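Long-range contacts in multi-copper Oxidase CueO (Ochrobactrum, PDB 6EVG), which probably couples the oxidation of phenolic and lignin-related substrates to the reduction of dioxygen to water, as a laccase-like multicopper oxidase: residues A[169-177]-A[220-231]; A[205-216]-A[297-307]. All coordinates share one frame; numbering follows the deposited sequence.

Interaction 1. Residues A[169-177]-A[220-231]; sequences DDIPLVLQD and VRLRILNGANAR
Asp170 and Arg223 meet diagonally across two neighbouring parallel strands, 170-177 and 220-226, in a two-point, side-on salt bridge. Arg223 NE lies 2.8 Å from Asp170 OD1, and Arg223 NH2 stands at the same 2.8 Å from Asp170 OD2; each oxygen offers its syn lone pair to a nearly straight N-H. The carboxylate and guanidinium planes differ by 17°, close to the coplanarity that such a double grip favours. With CG anti to the backbone N (chi1 179°), Asp170 leans its carboxylate toward the adjoining strand, where the extended chain of Arg223 presents its NE edge. Arg221 runs alongside Asp170, Arg221 CD being 3.6 Å from Asp170 OD1, but its guanidinium is committed to Glu271 and Asp157. Arg223 NH2 lies over a face of that guanidinium, with acidic partners around both arginines. A leucine in place of Arg223 would take away both donors and is likely to leave a buried carboxylate poorly compensated by the more distant charge of Arg221.

The other face is mostly hydrocarbon along its middle. Leu173 and Leu175 interlock with Leu222 and Ile224, most closely where Leu175 CD1 reaches Ile224 CG2 at 3.7 Å. At the far end a different geometry takes over: Gln176 NE2 approaches Gly227 O from above the carbonyl plane, at 3.1 Å, while Gln176 OE1 bonds to Tyr63. Arg231 NE reaches Asp177 OD2 at 2.8 Å, again from above the carboxylate, with the two flat groups 83° apart, so this is a single-point bridge. Gly200 N also donates to Asp177 OD2, and two waters at Asp177 OD1 link it to the backbone N of Arg231 and of Asn229.

In this parallel pair from a cupredoxin-like domain, backbone bonds fix the register, while a bidentate bridge near one end and a one-bond bridge at the other probably compensate buried charges about an apolar middle.

Interaction 2. Residues A[205-216]-A[297-307]; sequences VNGIVSPEARVP and HLMRFVVDAAL
Ala213 CB rests against two side chains of strand 297-303: Met299 CE lies 3.7 Å from Ala213 CB, and Phe301 CD1 lies 3.9 Å from it. The same Met299 methyl sits over the face of the Phe301 ring, offset toward its rim, while Val215 CG1 comes up to the edge of that ring. Met299 has CG between its backbone N and carbonyl carbon (chi1 64°); the extended next bond carries its sulfur to Val205, Met299 SD standing 4.0 Å from Val205 CG1, and a bend at the sulfur turns CE back over Phe301 and Ala213. This is the tightly packed side, and five backbone hydrogen bonds from Pro211 to Asp304 join the parallel strands behind it.

The opposite face, carrying Glu212, Arg214, Arg300 and Val302, is looser and partly open to solvent. Here Val302 wedges between charged chains: its CG2 meets Arg214 NH1 at 3.4 Å and its CG1 touches Glu212 CD at 3.6 Å. Arg214 forms with Asp304 a long salt bridge, Arg214 NE to Asp304 OD2 being 3.8 Å, whereas Arg300 turns to Asp283. Near Ser210, where Leu298 and Met299 form a classic bulge opposite Leu284, one water accepts from Ser210 N and donates to Leu298 O.

The edge strand is thus fastened by backbone bonds and by buried packing of methyl groups on each other and on the Phe301 ring, with a long, probably weak salt bridge on the outer face and waters at the Ser210 end.

How the interactions relate
Interactions 1 and 2 belong to two facing sheets of one cupredoxin-like domain, their centres about 13 Å apart. Asn206 is the polar joint: Asn206 OD1 lies 2.8 Å from Val174 N and Asn206 ND2 lies 2.9 Å from Pro172 O, probable hydrogen bonds that tie the turn before 212-215 to strand 170-177. Between the sheets, Leu173 CD2 packs on Met299 SD at 3.8 Å. The chain also links them directly, strand 219-226 following 212-215. Interaction 1 lies nearer the metal: the side chain of Arg231 is about 12 Å from the copper bound by His434, Cys490 and His495, and Asn229 bonds to Glu494, the residue just before His495.

Interaction 1. Residues A[169-177]-A[220-231]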
loop_
_atom_site.group_PDB
_atom_site.type_symbol
_atom_site.label_atom_id
_atom_site.label_comp_id
_atom_site.label_asym_id
_atom_site.label_seq_id
_atom_site.Cartn_x
_atom_site.Cartn_y
_atom_site.Cartn_z
ATOM N N ASP A 169 -10.664 14.578 12.361
ATOM C CA ASP A 169 -9.323 14.466 12.891
ATOM C C ASP A 169 -8.671 13.106 12.620
ATOM O O ASP A 169 -7.645 12.826 13.139
ATOM C CB ASP A 169 -9.275 14.808 14.402
ATOM C CG ASP A 169 -10.034 13.845 15.246
ATOM O OD1 ASP A 169 -10.524 12.818 14.720
ATOM O OD2 ASP A 169 -10.139 14.113 16.484
ATOM N N ASP A 170 -9.281 12.319 11.722
ATOM C CA ASP A 170 -8.758 11.007 11.291
ATOM C C ASP A 170 -8.987 10.994 9.777
ATOM O O ASP A 170 -10.122 10.812 9.336
ATOM C CB ASP A 170 -9.490 9.904 12.023
ATOM C CG ASP A 170 -9.041 8.526 11.643
ATOM O OD1 ASP A 170 -8.007 8.377 10.926
ATOM O OD2 ASP A 170 -9.685 7.535 12.118
ATOM N N ILE A 171 -7.916 11.241 9.015
ATOM C CA ILE A 171 -8.016 11.545 7.622
ATOM C C ILE A 171 -7.072 10.647 6.819
ATOM O O ILE A 171 -5.888 10.606 7.086
ATOM C CB ILE A 171 -7.614 13.039 7.340
ATOM C CG1 ILE A 171 -8.534 13.986 8.149
ATOM C CG2 ILE A 171 -7.670 13.354 5.873
ATOM C CD1 ILE A 171 -8.073 15.406 8.185
ATOM N N PRO A 172 -7.611 9.913 5.824
ATOM C CA PRO A 172 -6.743 9.102 4.948
ATOM C C PRO A 172 -6.176 9.962 3.829
ATOM O O PRO A 172 -6.877 10.807 3.268
ATOM C CB PRO A 172 -7.705 8.043 4.393
ATOM C CG PRO A 172 -9.011 8.776 4.314
ATOM C CD PRO A 172 -9.028 9.757 5.474
ATOM N N LEU A 173 -4.887 9.679 3.516
ATOM C CA LEU A 173 -4.181 10.368 2.430
ATOM C C LEU A 173 -3.573 9.312 1.521
ATOM O O LEU A 173 -2.620 8.619 1.907
ATOM C CB LEU A 173 -3.048 11.263 2.944
ATOM C CG LEU A 173 -3.466 12.344 3.973
ATOM C CD1 LEU A 173 -2.179 13.099 4.426
ATOM C CD2 LEU A 173 -4.508 13.305 3.439
ATOM N N VAL A 174 -4.074 9.229 0.298
ATOM C CA VAL A 174 -3.549 8.304 -0.704
ATOM C C VAL A 174 -2.686 9.133 -1.662
ATOM O O VAL A 174 -3.194 9.962 -2.443
ATOM C CB VAL A 174 -4.690 7.582 -1.477
ATOM C CG1 VAL A 174 -4.078 6.652 -2.503
ATOM C CG2 VAL A 174 -5.610 6.872 -0.501
ATOM N N LEU A 175 -1.381 8.886 -1.578
ATOM C CA LEU A 175 -0.390 9.639 -2.348
ATOM C C LEU A 175 -0.129 8.914 -3.674
ATOM O O LEU A 175 0.209 7.709 -3.648
ATOM C CB LEU A 175 0.916 9.753 -1.572
ATOM C CG LEU A 175 0.845 10.237 -0.126
ATOM C CD1 LEU A 175 2.230 10.327 0.502
ATOM C CD2 LEU A 175 0.122 11.592 0.013
ATOM N N GLN A 176 -0.253 9.624 -4.794
ATOM C CA GLN A 176 -0.016 9.036 -6.110
ATOM C C GLN A 176 0.632 10.075 -7.020
ATOM O O GLN A 176 0.820 11.242 -6.651
ATOM C CB GLN A 176 -1.288 8.468 -6.733
ATOM C CG GLN A 176 -1.911 7.357 -5.934
ATOM C CD GLN A 176 -3.256 6.944 -6.452
ATOM O OE1 GLN A 176 -4.180 7.786 -6.590
ATOM N NE2 GLN A 176 -3.403 5.637 -6.739
ATOM N N ASP A 177 1.001 9.657 -8.221
ATOM C CA ASP A 177 1.494 10.535 -9.247
ATOM C C ASP A 177 0.890 10.219 -10.601
ATOM O O ASP A 177 0.329 9.138 -10.809
ATOM C CB ASP A 177 3.029 10.587 -9.312
ATOM C CG ASP A 177 3.756 9.321 -9.701
ATOM O OD1 ASP A 177 3.149 8.242 -9.635
ATOM O OD2 ASP A 177 4.989 9.415 -10.059
ATOM N N VAL A 220 -4.181 15.544 15.014
ATOM C CA VAL A 220 -4.854 14.939 13.882
ATOM C C VAL A 220 -4.094 13.701 13.462
ATOM O O VAL A 220 -2.882 13.700 13.351
ATOM C CB VAL A 220 -4.964 15.973 12.748
ATOM C CG1 VAL A 220 -5.458 15.352 11.430
ATOM C CG2 VAL A 220 -5.863 17.109 13.167
ATOM N N ARG A 221 -4.854 12.637 13.171
ATOM C CA ARG A 221 -4.321 11.373 12.652
ATOM C C ARG A 221 -4.428 11.365 11.140
ATOM O O ARG A 221 -5.535 11.555 10.602
ATOM C CB ARG A 221 -5.120 10.251 13.275
ATOM C CG ARG A 221 -4.793 8.844 12.929
ATOM C CD ARG A 221 -5.824 7.941 13.727
ATOM N NE ARG A 221 -5.495 6.543 13.679
ATOM C CZ ARG A 221 -6.219 5.665 14.385
ATOM N NH1 ARG A 221 -7.235 6.114 15.153
ATOM N NH2 ARG A 221 -5.915 4.386 14.319
ATOM N N LEU A 222 -3.296 11.135 10.478
ATOM C CA LEU A 222 -3.254 10.999 9.013
ATOM C C LEU A 222 -2.868 9.563 8.738
ATOM O O LEU A 222 -1.842 9.059 9.191
ATOM C CB LEU A 222 -2.195 11.950 8.419
ATOM C CG LEU A 222 -2.366 13.439 8.788
ATOM C CD1 LEU A 222 -1.183 14.256 8.261
ATOM C CD2 LEU A 222 -3.668 13.996 8.256
ATOM N N ARG A 223 -3.723 8.875 7.955
ATOM C CA ARG A 223 -3.504 7.483 7.585
ATOM C C ARG A 223 -2.998 7.522 6.148
ATOM O O ARG A 223 -3.762 7.772 5.208
ATOM C CB ARG A 223 -4.757 6.664 7.737
ATOM C CG ARG A 223 -5.341 6.689 9.143
ATOM C CD ARG A 223 -6.292 5.576 9.380
ATOM N NE ARG A 223 -7.122 5.732 10.544
ATOM C CZ ARG A 223 -7.563 4.726 11.304
ATOM N NH1 ARG A 223 -7.001 3.518 11.217
ATOM N NH2 ARG A 223 -8.547 4.953 12.111
ATOM N N ILE A 224 -1.670 7.342 5.968
ATOM C CA ILE A 224 -0.997 7.625 4.705
ATOM C C ILE A 224 -0.686 6.290 3.993
ATOM O O ILE A 224 -0.076 5.408 4.555
ATOM C CB ILE A 224 0.298 8.405 4.915
ATOM C CG1 ILE A 224 0.025 9.696 5.762
ATOM C CG2 ILE A 224 0.895 8.770 3.553
ATOM C CD1 ILE A 224 1.288 10.496 6.088
ATOM N N LEU A 225 -1.144 6.224 2.741
ATOM C CA LEU A 225 -0.858 5.099 1.837
ATOM C C LEU A 225 -0.114 5.664 0.603
ATOM O O LEU A 225 -0.542 6.662 0.017
ATOM C CB LEU A 225 -2.172 4.467 1.360
ATOM C CG LEU A 225 -2.046 3.512 0.155
ATOM C CD1 LEU A 225 -1.283 2.238 0.449
ATOM C CD2 LEU A 225 -3.450 3.171 -0.333
ATOM N N ASN A 226 0.974 4.975 0.186
ATOM C CA ASN A 226 1.530 5.233 -1.141
ATOM C C ASN A 226 0.856 4.282 -2.131
ATOM O O ASN A 226 1.083 3.075 -2.084
ATOM C CB ASN A 226 3.048 5.040 -1.125
ATOM C CG ASN A 226 3.636 5.254 -2.487
ATOM O OD1 ASN A 226 2.971 5.264 -3.500
ATOM N ND2 ASN A 226 4.981 5.462 -2.511
ATOM N N GLY A 227 -0.017 4.865 -2.968
ATOM C CA GLY A 227 -0.715 4.098 -3.968
ATOM C C GLY A 227 -0.175 4.261 -5.404
ATOM O O GLY A 227 -0.892 3.914 -6.360
ATOM N N ALA A 228 1.038 4.783 -5.531
ATOM C CA ALA A 228 1.615 5.039 -6.848
ATOM C C ALA A 228 2.159 3.732 -7.480
ATOM O O ALA A 228 2.386 2.742 -6.789
ATOM C CB ALA A 228 2.772 6.015 -6.724
ATOM N N ASN A 229 2.377 3.786 -8.807
ATOM C CA ASN A 229 2.991 2.646 -9.480
ATOM C C ASN A 229 4.393 2.352 -9.003
ATOM O O ASN A 229 4.814 1.203 -8.975
ATOM C CB ASN A 229 3.012 2.869 -11.000
ATOM C CG ASN A 229 1.683 2.595 -11.663
ATOM O OD1 ASN A 229 0.627 3.025 -11.195
ATOM N ND2 ASN A 229 1.733 1.856 -12.793
ATOM N N ALA A 230 5.140 3.424 -8.725
ATOM C CA ALA A 230 6.610 3.285 -8.561
ATOM C C ALA A 230 7.243 4.323 -7.658
ATOM O O ALA A 230 8.214 4.010 -6.970
ATOM C CB ALA A 230 7.315 3.296 -9.905
ATOM N N ARG A 231 6.764 5.558 -7.701
ATOM C CA ARG A 231 7.372 6.663 -6.975
ATOM C C ARG A 231 7.420 6.367 -5.488
ATOM O O ARG A 231 6.397 5.967 -4.904
ATOM C CB ARG A 231 6.567 7.921 -7.198
ATOM C CG ARG A 231 7.074 9.156 -6.484
ATOM C CD ARG A 231 6.333 10.417 -6.863
ATOM N NE ARG A 231 6.575 10.846 -8.220
ATOM C CZ ARG A 231 7.542 11.685 -8.608
ATOM N NH1 ARG A 231 8.392 12.177 -7.709
ATOM N NH2 ARG A 231 7.649 12.045 -9.865
HETATM O O HOH W 1 4.789 6.118 -9.708
HETATM O O HOH W 2 1.484 6.084 -10.269
#

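Interaction 2. Residues A[205-216]-A[297-307]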
loop_
_atom_site.group_PDB
_atom_site.type_symbol
_atom_site.label_atom_id
_atom_site.label_comp_id
_atom_site.label_asym_id
_atom_site.label_seq_id
_atom_site.Cartn_x
_atom_site.Cartn_y
_atom_site.Cartn_z
ATOM N N VAL A 205 -3.214 13.795 -4.277
ATOM C CA VAL A 205 -3.644 13.241 -2.988
ATOM C C VAL A 205 -5.136 13.024 -3.067
ATOM O O VAL A 205 -5.903 13.917 -3.412
ATOM C CB VAL A 205 -3.259 14.130 -1.795
ATOM C CG1 VAL A 205 -3.621 13.452 -0.477
ATOM C CG2 VAL A 205 -1.774 14.527 -1.837
ATOM N N ASN A 206 -5.549 11.775 -2.778
ATOM C CA ASN A 206 -6.963 11.408 -2.886
ATOM C C ASN A 206 -7.556 11.830 -4.215
ATOM O O ASN A 206 -8.715 12.218 -4.302
ATOM C CB ASN A 206 -7.794 11.913 -1.685
ATOM C CG ASN A 206 -7.368 11.279 -0.383
ATOM O OD1 ASN A 206 -6.498 10.392 -0.354
ATOM N ND2 ASN A 206 -7.986 11.717 0.726
ATOM N N GLY A 207 -6.771 11.645 -5.282
ATOM C CA GLY A 207 -7.250 11.871 -6.618
ATOM C C GLY A 207 -7.208 13.267 -7.158
ATOM O O GLY A 207 -7.669 13.484 -8.304
ATOM N N ILE A 208 -6.677 14.254 -6.507
ATOM C CA ILE A 208 -6.666 15.698 -6.889
ATOM C C ILE A 208 -5.261 16.266 -6.721
ATOM O O ILE A 208 -4.524 15.923 -5.783
ATOM C CB ILE A 208 -7.641 16.569 -5.798
ATOM C CG1 ILE A 208 -9.037 16.001 -5.790
ATOM C CG2 ILE A 208 -7.543 18.038 -6.003
ATOM C CD1 ILE A 208 -9.631 16.052 -7.092
ATOM N N VAL A 209 -4.953 17.145 -7.693
ATOM C CA VAL A 209 -3.705 17.921 -7.640
ATOM C C VAL A 209 -3.885 19.034 -6.578
ATOM O O VAL A 209 -4.792 19.843 -6.637
ATOM C CB VAL A 209 -3.369 18.504 -8.989
ATOM C CG1 VAL A 209 -2.061 19.359 -8.888
ATOM C CG2 VAL A 209 -3.161 17.454 -10.041
ATOM N N SER A 210 -2.934 19.064 -5.668
ATOM C CA SER A 210 -2.801 20.148 -4.684
ATOM C C SER A 210 -4.076 20.481 -3.930
ATOM O O SER A 210 -4.501 21.628 -3.877
ATOM C CB SER A 210 -2.159 21.339 -5.373
ATOM O OG SER A 210 -0.801 20.944 -5.753
ATOM N N PRO A 211 -4.684 19.503 -3.240
ATOM C CA PRO A 211 -5.855 19.812 -2.448
ATOM C C PRO A 211 -5.507 20.537 -1.149
ATOM O O PRO A 211 -4.327 20.595 -0.753
ATOM C CB PRO A 211 -6.426 18.430 -2.119
ATOM C CG PRO A 211 -5.200 17.538 -2.075
ATOM C CD PRO A 211 -4.283 18.093 -3.136
ATOM N N GLU A 212 -6.568 21.055 -0.507
ATOM C CA GLU A 212 -6.432 21.710 0.782
ATOM C C GLU A 212 -7.377 21.029 1.769
ATOM O O GLU A 212 -8.575 20.838 1.488
ATOM C CB GLU A 212 -6.776 23.181 0.668
ATOM C CG GLU A 212 -6.484 24.018 1.881
ATOM C CD GLU A 212 -6.514 25.524 1.563
ATOM O OE1 GLU A 212 -5.577 26.000 0.864
ATOM O OE2 GLU A 212 -7.485 26.169 1.970
ATOM N N ALA A 213 -6.851 20.656 2.931
ATOM C CA ALA A 213 -7.611 20.078 4.029
ATOM C C ALA A 213 -7.768 21.091 5.140
ATOM O O ALA A 213 -6.794 21.719 5.538
ATOM C CB ALA A 213 -6.972 18.831 4.583
ATOM N N ARG A 214 -8.961 21.205 5.692
ATOM C CA ARG A 214 -9.210 21.979 6.920
ATOM C C ARG A 214 -9.163 21.061 8.103
ATOM O O ARG A 214 -9.777 19.988 8.056
ATOM C CB ARG A 214 -10.554 22.734 6.806
ATOM C CG ARG A 214 -10.600 23.689 5.616
ATOM C CD ARG A 214 -11.859 24.513 5.556
ATOM N NE ARG A 214 -11.825 25.583 6.547
ATOM C CZ ARG A 214 -11.117 26.718 6.428
ATOM N NH1 ARG A 214 -10.395 26.971 5.325
ATOM N NH2 ARG A 214 -11.125 27.605 7.425
ATOM N N VAL A 215 -8.450 21.470 9.160
ATOM C CA VAL A 215 -8.272 20.603 10.323
ATOM C C VAL A 215 -8.534 21.398 11.592
ATOM O O VAL A 215 -8.355 22.640 11.613
ATOM C CB VAL A 215 -6.864 19.972 10.368
ATOM C CG1 VAL A 215 -6.718 18.902 9.279
ATOM C CG2 VAL A 215 -5.770 21.020 10.280
ATOM N N PRO A 216 -8.945 20.733 12.676
ATOM C CA PRO A 216 -9.023 21.400 13.978
ATOM C C PRO A 216 -7.640 21.757 14.511
ATOM O O PRO A 216 -6.639 21.149 14.123
ATOM C CB PRO A 216 -9.735 20.364 14.855
ATOM C CG PRO A 216 -9.307 19.047 14.209
ATOM C CD PRO A 216 -9.232 19.293 12.771
ATOM N N HIS A 297 5.317 20.112 -3.825
ATOM C CA HIS A 297 4.092 20.289 -3.054
ATOM C C HIS A 297 3.141 19.082 -3.253
ATOM O O HIS A 297 2.862 18.682 -4.396
ATOM C CB HIS A 297 3.384 21.544 -3.528
ATOM C CG HIS A 297 2.178 21.897 -2.736
ATOM N ND1 HIS A 297 2.238 22.528 -1.518
ATOM C CD2 HIS A 297 0.866 21.702 -3.009
ATOM C CE1 HIS A 297 0.991 22.695 -1.082
ATOM N NE2 HIS A 297 0.144 22.217 -1.969
ATOM N N LEU A 298 2.639 18.550 -2.144
ATOM C CA LEU A 298 1.553 17.579 -2.162
ATOM C C LEU A 298 0.196 18.190 -1.871
ATOM O O LEU A 298 -0.754 18.003 -2.610
ATOM C CB LEU A 298 1.826 16.416 -1.202
ATOM C CG LEU A 298 2.867 15.400 -1.720
ATOM C CD1 LEU A 298 3.383 14.546 -0.589
ATOM C CD2 LEU A 298 2.193 14.477 -2.754
ATOM N N MET A 299 0.072 18.886 -0.720
ATOM C CA MET A 299 -1.199 19.423 -0.286
ATOM C C MET A 299 -0.984 20.440 0.820
ATOM O O MET A 299 0.147 20.551 1.335
ATOM C CB MET A 299 -2.140 18.305 0.206
ATOM C CG MET A 299 -1.631 17.595 1.432
ATOM S SD MET A 299 -2.784 16.403 2.127
ATOM C CE MET A 299 -4.066 17.453 2.727
ATOM N N ARG A 300 -2.032 21.173 1.149
ATOM C CA ARG A 300 -1.987 22.166 2.218
ATOM C C ARG A 300 -2.966 21.824 3.318
ATOM O O ARG A 300 -4.057 21.373 3.016
ATOM C CB ARG A 300 -2.280 23.555 1.624
ATOM C CG ARG A 300 -2.171 24.701 2.674
ATOM C CD ARG A 300 -2.125 26.029 1.981
ATOM N NE ARG A 300 -1.855 27.159 2.830
ATOM C CZ ARG A 300 -0.670 27.574 3.336
ATOM N NH1 ARG A 300 0.425 26.853 3.247
ATOM N NH2 ARG A 300 -0.615 28.729 4.017
ATOM N N PHE A 301 -2.578 22.080 4.557
ATOM C CA PHE A 301 -3.460 21.994 5.724
ATOM C C PHE A 301 -3.680 23.418 6.242
ATOM O O PHE A 301 -2.720 24.170 6.463
ATOM C CB PHE A 301 -2.801 21.184 6.843
ATOM C CG PHE A 301 -2.626 19.754 6.511
ATOM C CD1 PHE A 301 -3.667 18.856 6.714
ATOM C CD2 PHE A 301 -1.457 19.263 6.000
ATOM C CE1 PHE A 301 -3.515 17.532 6.442
ATOM C CE2 PHE A 301 -1.321 17.890 5.673
ATOM C CZ PHE A 301 -2.358 17.048 5.922
ATOM N N VAL A 302 -4.934 23.770 6.473
ATOM C CA VAL A 302 -5.332 25.027 7.069
ATOM C C VAL A 302 -6.159 24.729 8.330
ATOM O O VAL A 302 -6.961 23.847 8.319
ATOM C CB VAL A 302 -6.088 25.892 6.086
ATOM C CG1 VAL A 302 -5.261 26.260 4.862
ATOM C CG2 VAL A 302 -7.406 25.339 5.714
ATOM N N VAL A 303 -5.890 25.445 9.393
ATOM C CA VAL A 303 -6.605 25.245 10.642
ATOM C C VAL A 303 -7.899 26.014 10.661
ATOM O O VAL A 303 -7.882 27.173 10.340
ATOM C CB VAL A 303 -5.749 25.624 11.846
ATOM C CG1 VAL A 303 -6.445 25.353 13.151
ATOM C CG2 VAL A 303 -4.449 24.818 11.795
ATOM N N ASP A 304 -8.986 25.323 11.035
ATOM C CA ASP A 304 -10.294 25.966 11.129
ATOM C C ASP A 304 -10.613 26.131 12.579
ATOM O O ASP A 304 -10.883 25.151 13.304
ATOM C CB ASP A 304 -11.385 25.125 10.444
ATOM C CG ASP A 304 -12.780 25.750 10.513
ATOM O OD1 ASP A 304 -12.991 26.715 11.281
ATOM O OD2 ASP A 304 -13.683 25.242 9.801
ATOM N N ALA A 305 -10.669 27.411 12.947
ATOM C CA ALA A 305 -10.921 27.842 14.289
ATOM C C ALA A 305 -12.311 27.496 14.811
ATOM O O ALA A 305 -12.509 27.579 16.016
ATOM C CB ALA A 305 -10.690 29.365 14.397
ATOM N N ALA A 306 -13.268 27.184 13.930
ATOM C CA ALA A 306 -14.642 26.861 14.353
ATOM C C ALA A 306 -14.774 25.440 14.903
ATOM O O ALA A 306 -15.792 25.069 15.465
ATOM C CB ALA A 306 -15.573 27.008 13.192
ATOM N N LEU A 307 -13.789 24.594 14.672
ATOM C CA LEU A 307 -13.847 23.258 15.145
ATOM C C LEU A 307 -13.202 23.091 16.519
ATOM O O LEU A 307 -12.135 23.612 16.759
ATOM C CB LEU A 307 -13.140 22.341 14.159
ATOM C CG LEU A 307 -13.392 22.581 12.660
ATOM C CD1 LEU A 307 -12.506 21.671 11.894
ATOM C CD2 LEU A 307 -14.858 22.446 12.282
HETATM O O HOH W 3 0.970 18.895 -6.325
HETATM O O HOH W 4 -0.823 17.397 -5.225
HETATM O O HOH W 5 -2.608 22.828 -1.865
#